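Local atomic coordinates of peptide methionine sulfoxide reductase msrA/msrB (Neisseria gonorrhoeae, PDB entry 2H30), a protein that probably passes electrons from DsbD, through its N-terminal thioredoxin domain, to methionine sulfoxide reductase domains that repair oxidised methionine. Residues A[35-49]-A[71-85]. The protein carries 2 engineered substitutions. Numbering follows the deposited sequence.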
ATOM      1  N   LEU A  35      11.182   2.031   2.877  1.00 17.70           N
ATOM      2  CA  LEU A  35      10.922   1.174   4.013  1.00 19.15           C
ATOM      3  C   LEU A  35      11.791   1.543   5.218  1.00 19.11           C
ATOM      4  O   LEU A  35      12.579   0.704   5.743  1.00 20.71           O
ATOM      5  CB  LEU A  35      11.137  -0.290   3.633  1.00 21.42           C
ATOM      6  CG  LEU A  35      10.175  -0.781   2.582  1.00 20.12           C
ATOM      7  CD1 LEU A  35      10.497  -2.221   2.190  1.00 21.26           C
ATOM      8  CD2 LEU A  35       8.746  -0.687   3.132  1.00 28.45           C
ATOM      9  N   LYS A  36      11.650   2.795   5.641  1.00 19.38           N
ATOM     10  CA  LYS A  36      12.517   3.365   6.687  1.00 20.38           C
ATOM     11  C   LYS A  36      12.513   2.541   7.931  1.00 21.06           C
ATOM     12  O   LYS A  36      11.491   1.955   8.354  1.00 20.18           O
ATOM     13  CB  LYS A  36      12.129   4.802   7.025  1.00 19.63           C
ATOM     14  CG  LYS A  36      12.023   5.731   5.895  1.00 20.27           C
ATOM     15  CD  LYS A  36      13.197   5.706   4.924  1.00 19.02           C
ATOM     16  CE  LYS A  36      13.020   6.868   3.944  1.00 21.15           C
ATOM     17  NZ  LYS A  36      14.111   6.936   2.850  1.00 22.17           N
ATOM     18  N   LYS A  37      13.689   2.476   8.573  1.00 23.40           N
ATOM     19  CA  LYS A  37      13.813   1.667   9.766  1.00 25.79           C
ATOM     20  C   LYS A  37      13.088   2.301  10.952  1.00 25.40           C
ATOM     21  O   LYS A  37      12.838   3.521  10.984  1.00 27.05           O
ATOM     22  CB  LYS A  37      15.316   1.430  10.090  1.00 27.25           C
ATOM     23  CG  LYS A  37      16.006   0.513   9.075  1.00 32.30           C
ATOM     24  CD  LYS A  37      15.503  -0.903   9.234  1.00 39.99           C
ATOM     25  CE  LYS A  37      16.062  -1.818   8.171  1.00 44.82           C
ATOM     26  NZ  LYS A  37      16.033  -3.234   8.642  1.00 47.48           N
ATOM     27  N   ASP A  38      12.700   1.460  11.892  1.00 26.01           N
ATOM     28  CA  ASP A  38      12.129   1.884  13.165  1.00 28.71           C
ATOM     29  C   ASP A  38      10.789   2.523  12.983  1.00 26.46           C
ATOM     30  O   ASP A  38      10.336   3.303  13.831  1.00 28.48           O
ATOM     31  CB  ASP A  38      13.061   2.864  13.881  1.00 29.44           C
ATOM     32  CG  ASP A  38      14.400   2.245  14.203  1.00 36.13           C
ATOM     33  OD1 ASP A  38      14.394   1.079  14.687  1.00 39.29           O
ATOM     34  OD2 ASP A  38      15.429   2.944  13.943  1.00 39.84           O
ATOM     35  N   LYS A  39      10.155   2.221  11.843  1.00 23.81           N
ATOM     36  CA  LYS A  39       8.796   2.689  11.595  1.00 21.44           C
ATOM     37  C   LYS A  39       7.961   1.489  11.150  1.00 19.77           C
ATOM     38  O   LYS A  39       8.460   0.670  10.405  1.00 21.41           O
ATOM     39  CB  LYS A  39       8.770   3.716  10.464  1.00 21.42           C
ATOM     40  CG  LYS A  39       9.367   5.067  10.805  1.00 24.16           C
ATOM     41  CD  LYS A  39       9.136   6.006   9.668  1.00 24.97           C
ATOM     42  CE  LYS A  39       9.824   7.305   9.935  1.00 27.92           C
ATOM     43  NZ  LYS A  39       9.522   8.344   8.919  1.00 30.10           N
ATOM     44  N   PRO A  40       6.688   1.455  11.552  1.00 18.50           N
ATOM     45  CA  PRO A  40       5.790   0.447  10.903  1.00 17.15           C
ATOM     46  C   PRO A  40       5.512   0.900   9.464  1.00 16.17           C
ATOM     47  O   PRO A  40       5.743   2.047   9.136  1.00 15.96           O
ATOM     48  CB  PRO A  40       4.504   0.538  11.726  1.00 18.36           C
ATOM     49  CG  PRO A  40       4.495   1.983  12.277  1.00 19.57           C
ATOM     50  CD  PRO A  40       5.971   2.330  12.504  1.00 19.31           C
ATOM     51  N   THR A  41       4.961   0.007   8.651  1.00 14.93           N
ATOM     52  CA  THR A  41       4.638   0.319   7.279  1.00 15.57           C
ATOM     53  C   THR A  41       3.174   0.025   7.060  1.00 14.33           C
ATOM     54  O   THR A  41       2.670  -1.084   7.379  1.00 13.80           O
ATOM     55  CB  THR A  41       5.500  -0.519   6.317  1.00 16.04           C
ATOM     56  OG1 THR A  41       6.886  -0.129   6.547  1.00 17.18           O
ATOM     57  CG2 THR A  41       5.197  -0.180   4.858  1.00 17.68           C
ATOM     58  N   LEU A  42       2.483   1.023   6.497  1.00 12.54           N
ATOM     59  CA  LEU A  42       1.051   0.868   6.175  1.00 13.93           C
ATOM     60  C   LEU A  42       0.992   0.749   4.672  1.00 12.48           C
ATOM     61  O   LEU A  42       1.477   1.645   3.956  1.00 13.43           O
ATOM     62  CB  LEU A  42       0.290   2.111   6.666  1.00 15.22           C
ATOM     63  CG  LEU A  42      -1.188   2.023   6.334  1.00 16.13           C
ATOM     64  CD1 LEU A  42      -1.906   0.841   7.032  1.00 17.10           C
ATOM     65  CD2 LEU A  42      -1.740   3.433   6.773  1.00 18.21           C
ATOM     66  N   ILE A  43       0.473  -0.382   4.190  1.00 11.93           N
ATOM     67  CA  ILE A  43       0.510  -0.678   2.742  1.00 11.56           C
ATOM     68  C   ILE A  43      -0.889  -0.720   2.182  1.00 12.11           C
ATOM     69  O   ILE A  43      -1.744  -1.452   2.716  1.00 13.02           O
ATOM     70  CB  ILE A  43       1.128  -2.050   2.466  1.00 13.01           C
ATOM     71  CG1 ILE A  43       2.543  -2.114   3.070  1.00 13.38           C
ATOM     72  CG2 ILE A  43       1.142  -2.324   0.947  1.00 14.90           C
ATOM     73  CD1 ILE A  43       3.108  -3.535   2.977  1.00 16.38           C
ATOM     74  N   LYS A  44      -1.129   0.021   1.133  1.00 11.38           N
ATOM     75  CA  LYS A  44      -2.443  -0.045   0.420  1.00 11.08           C
ATOM     76  C   LYS A  44      -2.256  -0.872  -0.861  1.00 12.42           C
ATOM     77  O   LYS A  44      -1.410  -0.458  -1.697  1.00 12.01           O
ATOM     78  CB  LYS A  44      -2.878   1.358   0.003  1.00 12.70           C
ATOM     79  CG  LYS A  44      -4.284   1.298  -0.651  1.00 13.83           C
ATOM     80  CD  LYS A  44      -4.725   2.658  -1.092  1.00 18.13           C
ATOM     81  CE  LYS A  44      -6.304   2.580  -1.208  1.00 21.43           C
ATOM     82  NZ  LYS A  44      -6.770   3.920  -1.231  1.00 25.02           N
ATOM     83  N   PHE A  45      -3.030  -1.958  -0.991  1.00 10.65           N
ATOM     84  CA  PHE A  45      -3.034  -2.789  -2.212  1.00 10.28           C
ATOM     85  C   PHE A  45      -4.176  -2.304  -3.077  1.00 11.25           C
ATOM     86  O   PHE A  45      -5.312  -2.127  -2.597  1.00 11.92           O
ATOM     87  CB  PHE A  45      -3.270  -4.265  -1.854  1.00 11.92           C
ATOM     88  CG  PHE A  45      -2.140  -4.850  -1.061  1.00 12.78           C
ATOM     89  CD1 PHE A  45      -2.068  -4.691   0.321  1.00 13.59           C
ATOM     90  CD2 PHE A  45      -1.116  -5.497  -1.725  1.00 14.25           C
ATOM     91  CE1 PHE A  45      -0.967  -5.242   1.023  1.00 16.20           C
ATOM     92  CE2 PHE A  45      -0.025  -6.075  -1.027  1.00 14.17           C
ATOM     93  CZ  PHE A  45       0.066  -5.946   0.343  1.00 14.21           C
ATOM     94  N   TRP A  46      -3.890  -2.177  -4.368  1.00 11.00           N
ATOM     95  CA  TRP A  46      -4.883  -1.663  -5.306  1.00 11.05           C
ATOM     96  C   TRP A  46      -4.635  -2.176  -6.717  1.00 11.95           C
ATOM     97  O   TRP A  46      -3.618  -2.836  -6.975  1.00 12.55           O
ATOM     98  CB  TRP A  46      -4.889  -0.122  -5.273  1.00 11.29           C
ATOM     99  CG  TRP A  46      -3.621   0.536  -5.742  1.00 12.09           C
ATOM    100  CD1 TRP A  46      -2.465   0.712  -5.004  1.00 13.78           C
ATOM    101  CD2 TRP A  46      -3.410   1.199  -6.986  1.00 12.65           C
ATOM    102  NE1 TRP A  46      -1.519   1.420  -5.772  1.00 12.33           N
ATOM    103  CE2 TRP A  46      -2.080   1.681  -6.998  1.00 12.08           C
ATOM    104  CE3 TRP A  46      -4.198   1.340  -8.134  1.00 12.93           C
ATOM    105  CZ2 TRP A  46      -1.543   2.398  -8.059  1.00 14.77           C
ATOM    106  CZ3 TRP A  46      -3.641   2.035  -9.223  1.00 14.09           C
ATOM    107  CH2 TRP A  46      -2.337   2.543  -9.190  1.00 14.17           C
ATOM    108  N   ALA A  47      -5.587  -1.878  -7.623  1.00 12.83           N
ATOM    109  CA  ALA A  47      -5.478  -2.218  -9.033  1.00 12.93           C
ATOM    110  C   ALA A  47      -6.053  -1.118  -9.878  1.00 13.90           C
ATOM    111  O   ALA A  47      -6.995  -0.432  -9.456  1.00 13.15           O
ATOM    112  CB  ALA A  47      -6.192  -3.509  -9.343  1.00 14.01           C
ATOM    113  N   SER A  48      -5.529  -1.059 -11.095  1.00 13.76           N
ATOM    114  CA  SER A  48      -5.934  -0.005 -12.073  1.00 13.58           C
ATOM    115  C   SER A  48      -7.414  -0.140 -12.451  1.00 14.65           C
ATOM    116  O   SER A  48      -8.035   0.859 -12.835  1.00 17.18           O
ATOM    117  CB  SER A  48      -5.076  -0.081 -13.326  1.00 15.18           C
ATOM    118  OG  SER A  48      -5.318  -1.314 -13.986  1.00 16.82           O
ATOM    119  N   TRP A  49      -7.969  -1.346 -12.345  1.00 15.42           N
ATOM    120  CA  TRP A  49      -9.339  -1.584 -12.798  1.00 15.84           C
ATOM    121  C   TRP A  49     -10.385  -1.285 -11.755  1.00 18.28           C
ATOM    122  O   TRP A  49     -11.592  -1.513 -12.014  1.00 20.05           O
ATOM    123  CB  TRP A  49      -9.511  -3.035 -13.337  1.00 16.97           C
ATOM    124  CG  TRP A  49      -8.888  -4.104 -12.513  1.00 17.48           C
ATOM    125  CD1 TRP A  49      -7.770  -4.816 -12.831  1.00 17.69           C
ATOM    126  CD2 TRP A  49      -9.370  -4.639 -11.264  1.00 18.42           C
ATOM    127  NE1 TRP A  49      -7.510  -5.765 -11.841  1.00 19.25           N
ATOM    128  CE2 TRP A  49      -8.486  -5.688 -10.888  1.00 17.28           C
ATOM    129  CE3 TRP A  49     -10.472  -4.339 -10.432  1.00 19.43           C
ATOM    130  CZ2 TRP A  49      -8.671  -6.416  -9.695  1.00 19.85           C
ATOM    131  CZ3 TRP A  49     -10.663  -5.079  -9.268  1.00 20.92           C
ATOM    132  CH2 TRP A  49      -9.761  -6.114  -8.928  1.00 19.04           C
ATOM    133  N   SER A  71       5.174   9.025  11.471  1.00 18.02           N
ATOM    134  CA  SER A  71       5.740   7.935  12.285  1.00 18.72           C
ATOM    135  C   SER A  71       5.727   6.598  11.533  1.00 18.89           C
ATOM    136  O   SER A  71       6.253   5.620  12.065  1.00 19.14           O
ATOM    137  CB  SER A  71       4.991   7.763  13.621  1.00 20.06           C
ATOM    138  OG  SER A  71       3.667   7.325  13.375  1.00 23.13           O
ATOM    139  N   ALA A  72       5.074   6.559  10.341  1.00 16.88           N
ATOM    140  CA  ALA A  72       4.963   5.283   9.607  1.00 15.93           C
ATOM    141  C   ALA A  72       5.460   5.489   8.207  1.00 15.20           C
ATOM    142  O   ALA A  72       5.452   6.614   7.702  1.00 16.35           O
ATOM    143  CB  ALA A  72       3.444   4.835   9.534  1.00 16.85           C
ATOM    144  N   ASN A  73       5.810   4.387   7.553  1.00 13.90           N
ATOM    145  CA  ASN A  73       6.038   4.405   6.109  1.00 14.34           C
ATOM    146  C   ASN A  73       4.690   4.142   5.435  1.00 13.82           C
ATOM    147  O   ASN A  73       4.058   3.146   5.759  1.00 16.92           O
ATOM    148  CB  ASN A  73       6.962   3.274   5.699  1.00 13.99           C
ATOM    149  CG  ASN A  73       8.321   3.286   6.468  1.00 14.86           C
ATOM    150  OD1 ASN A  73       8.749   2.265   6.996  1.00 19.10           O
ATOM    151  ND2 ASN A  73       8.933   4.436   6.532  1.00 14.49           N
ATOM    152  N   LEU A  74       4.272   5.025   4.540  1.00 13.86           N
ATOM    153  CA  LEU A  74       3.036   4.755   3.787  1.00 14.38           C
ATOM    154  C   LEU A  74       3.417   4.455   2.349  1.00 14.93           C
ATOM    155  O   LEU A  74       4.085   5.252   1.651  1.00 15.86           O
ATOM    156  CB  LEU A  74       2.155   5.994   3.821  1.00 15.11           C
ATOM    157  CG  LEU A  74       0.969   5.842   4.694  1.00 22.18           C
ATOM    158  CD1 LEU A  74       0.230   7.173   4.729  1.00 24.57           C
ATOM    159  CD2 LEU A  74       0.018   4.823   4.134  1.00 30.71           C
ATOM    160  N   ILE A  75       3.054   3.242   1.936  1.00 12.88           N
ATOM    161  CA  ILE A  75       3.307   2.852   0.552  1.00 13.83           C
ATOM    162  C   ILE A  75       2.096   2.173  -0.072  1.00 13.84           C
ATOM    163  O   ILE A  75       1.178   1.762   0.646  1.00 14.87           O
ATOM    164  CB  ILE A  75       4.543   1.957   0.440  1.00 16.61           C
ATOM    165  CG1 ILE A  75       4.266   0.663   1.138  1.00 16.71           C
ATOM    166  CG2 ILE A  75       5.810   2.668   1.024  1.00 16.58           C
ATOM    167  CD1 ILE A  75       5.284  -0.398   0.798  1.00 24.04           C
ATOM    168  N   THR A  76       2.085   2.094  -1.393  1.00 11.65           N
ATOM    169  CA  THR A  76       1.003   1.348  -2.048  1.00 12.36           C
ATOM    170  C   THR A  76       1.651   0.268  -2.919  1.00 13.85           C
ATOM    171  O   THR A  76       2.816   0.424  -3.316  1.00 13.63           O
ATOM    172  CB  THR A  76       0.070   2.238  -2.907  1.00 13.19           C
ATOM    173  OG1 THR A  76       0.704   2.555  -4.156  1.00 13.61           O
ATOM    174  CG2 THR A  76      -0.277   3.527  -2.099  1.00 13.69           C
ATOM    175  N   VAL A  77       0.890  -0.775  -3.197  1.00 12.09           N
ATOM    176  CA  VAL A  77       1.355  -1.880  -4.034  1.00 12.27           C
ATOM    177  C   VAL A  77       0.330  -2.144  -5.131  1.00 13.09           C
ATOM    178  O   VAL A  77      -0.836  -2.410  -4.844  1.00 13.24           O
ATOM    179  CB  VAL A  77       1.503  -3.127  -3.234  1.00 13.23           C
ATOM    180  CG1 VAL A  77       1.840  -4.336  -4.167  1.00 15.01           C
ATOM    181  CG2 VAL A  77       2.642  -2.940  -2.194  1.00 14.32           C
ATOM    182  N   ALA A  78       0.828  -2.104  -6.373  1.00 13.56           N
ATOM    183  CA  ALA A  78       0.067  -2.609  -7.531  1.00 12.15           C
ATOM    184  C   ALA A  78       0.793  -3.862  -7.982  1.00 14.79           C
ATOM    185  O   ALA A  78       1.987  -3.975  -7.770  1.00 14.63           O
ATOM    186  CB  ALA A  78       0.006  -1.623  -8.654  1.00 14.00           C
ATOM    187  N   SER A  79       0.040  -4.783  -8.577  1.00 12.98           N
ATOM    188  CA  SER A  79       0.555  -6.159  -8.830  1.00 14.34           C
ATOM    189  C   SER A  79       0.354  -6.527 -10.286  1.00 14.48           C
ATOM    190  O   SER A  79      -0.616  -7.215 -10.613  1.00 15.12           O
ATOM    191  CB  SER A  79      -0.111  -7.159  -7.870  1.00 15.68           C
ATOM    192  OG  SER A  79       0.186  -6.842  -6.509  1.00 14.64           O
ATOM    193  N   PRO A  80       1.249  -6.050 -11.159  1.00 16.52           N
ATOM    194  CA  PRO A  80       1.075  -6.347 -12.606  1.00 16.91           C
ATOM    195  C   PRO A  80       0.891  -7.837 -12.885  1.00 18.34           C
ATOM    196  O   PRO A  80       1.580  -8.681 -12.315  1.00 19.78           O
ATOM    197  CB  PRO A  80       2.379  -5.820 -13.225  1.00 17.22           C
ATOM    198  CG  PRO A  80       2.767  -4.627 -12.334  1.00 16.82           C
ATOM    199  CD  PRO A  80       2.410  -5.182 -10.920  1.00 15.47           C
ATOM    200  N   GLY A  81      -0.087  -8.159 -13.726  1.00 18.05           N
ATOM    201  CA  GLY A  81      -0.284  -9.559 -14.077  1.00 19.88           C
ATOM    202  C   GLY A  81      -1.032 -10.413 -13.104  1.00 21.12           C
ATOM    203  O   GLY A  81      -1.257 -11.588 -13.360  1.00 23.95           O
ATOM    204  N   PHE A  82      -1.490  -9.837 -11.990  1.00 18.90           N
ATOM    205  CA  PHE A  82      -2.185 -10.553 -10.961  1.00 17.97           C
ATOM    206  C   PHE A  82      -3.606 -10.010 -10.892  1.00 18.84           C
ATOM    207  O   PHE A  82      -3.801  -8.771 -10.983  1.00 18.30           O
ATOM    208  CB  PHE A  82      -1.468 -10.285  -9.616  1.00 19.27           C
ATOM    209  CG  PHE A  82      -2.139 -10.896  -8.453  1.00 17.37           C
ATOM    210  CD1 PHE A  82      -2.224 -12.300  -8.321  1.00 19.03           C
ATOM    211  CD2 PHE A  82      -2.638 -10.101  -7.416  1.00 17.69           C
ATOM    212  CE1 PHE A  82      -2.812 -12.861  -7.176  1.00 20.21           C
ATOM    213  CE2 PHE A  82      -3.240 -10.653  -6.301  1.00 17.43           C
ATOM    214  CZ  PHE A  82      -3.355 -12.054  -6.150  1.00 21.03           C
ATOM    215  N   LEU A  83      -4.596 -10.897 -10.753  1.00 20.08           N
ATOM    216  CA  LEU A  83      -6.005 -10.528 -10.717  1.00 20.69           C
ATOM    217  C   LEU A  83      -6.375  -9.561 -11.857  1.00 21.52           C
ATOM    218  O   LEU A  83      -7.081  -8.525 -11.637  1.00 22.31           O
ATOM    219  CB  LEU A  83      -6.406  -9.937  -9.359  1.00 21.42           C
ATOM    220  CG  LEU A  83      -6.218 -10.835  -8.131  1.00 24.26           C
ATOM    221  CD1 LEU A  83      -6.517 -10.101  -6.798  1.00 28.92           C
ATOM    222  CD2 LEU A  83      -7.103 -12.080  -8.209  1.00 26.37           C
ATOM    223  N   HIS A  84      -5.885  -9.875 -13.057  1.00 22.11           N
ATOM    224  CA  HIS A  84      -6.195  -9.136 -14.295  1.00 22.85           C
ATOM    225  C   HIS A  84      -5.675  -7.712 -14.330  1.00 21.72           C
ATOM    226  O   HIS A  84      -6.074  -6.904 -15.198  1.00 22.63           O
ATOM    227  CB  HIS A  84      -7.691  -9.189 -14.656  1.00 25.46           C
ATOM    228  CG  HIS A  84      -8.212 -10.587 -14.770  1.00 32.24           C
ATOM    229  ND1 HIS A  84      -7.838 -11.436 -15.792  1.00 37.97           N
ATOM    230  CD2 HIS A  84      -9.034 -11.302 -13.962  1.00 38.17           C
ATOM    231  CE1 HIS A  84      -8.424 -12.609 -15.620  1.00 39.88           C
ATOM    232  NE2 HIS A  84      -9.146 -12.557 -14.512  1.00 40.86           N
ATOM    233  N   GLU A  85      -4.734  -7.408 -13.408  1.00 18.06           N
ATOM    234  CA  GLU A  85      -4.015  -6.159 -13.558  1.00 17.44           C
ATOM    235  C   GLU A  85      -3.204  -6.170 -14.850  1.00 18.27           C
ATOM    236  O   GLU A  85      -2.757  -7.278 -15.318  1.00 20.19           O
ATOM    237  CB  GLU A  85      -3.084  -5.948 -12.319  1.00 16.15           C
ATOM    238  CG  GLU A  85      -2.240  -4.697 -12.388  1.00 17.24           C
ATOM    239  CD  GLU A  85      -3.094  -3.440 -12.431  1.00 17.84           C
ATOM    240  OE1 GLU A  85      -3.428  -2.980 -13.564  1.00 16.42           O
ATOM    241  OE2 GLU A  85      -3.441  -2.944 -11.348  1.00 15.81           O
TER
HETATM  242  O   HOH W   1       7.638   5.244  14.361  1.00 29.70           O
HETATM  243  O   HOH W   2      -2.728  -4.291  -9.095  1.00 15.34           O
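Asn73 pairs with Pro40 and Leu42 where strands 41-45 and 73-78 meet, parallel neighbours joined through helix 51-64 as a beta-alpha-beta crossover of the thioredoxin fold. Asn73 begins the pairing: its N donates to Pro40 O (2.8 Å), its O accepts from Leu42 N, and its side chain packs among Lys36, Lys39 and Thr41. Alternating bonds continue to Trp46 N, which donates to Val77 O. Ile75 lies alongside Ile43, CG1 to CG1 at 3.8 Å; with CG1 set between backbone N and carbonyl carbon (chi1 66°), it also meets Thr41 CG2. Helix 16-20 adds Met20 to this face. The Trp46 indole reaches across to strand 73-78, with Ala78 CB near its CE2 and its NE1 donating to Thr76 OG1 (3.0 Å), itself hydrogen-bonded to Pro104 O. Farther on, the Glu85 carboxylate grips Ser48 with both syn lone pairs, OE1 taking OG (2.6 Å) and OE2 taking the backbone N (2.8 Å). One water links OE2 to Trp46 O and Ser79 N. This paired grip fixes the carboxylate's rotation and ties down the chain just before Cys50 of the probable CxxC redox motif.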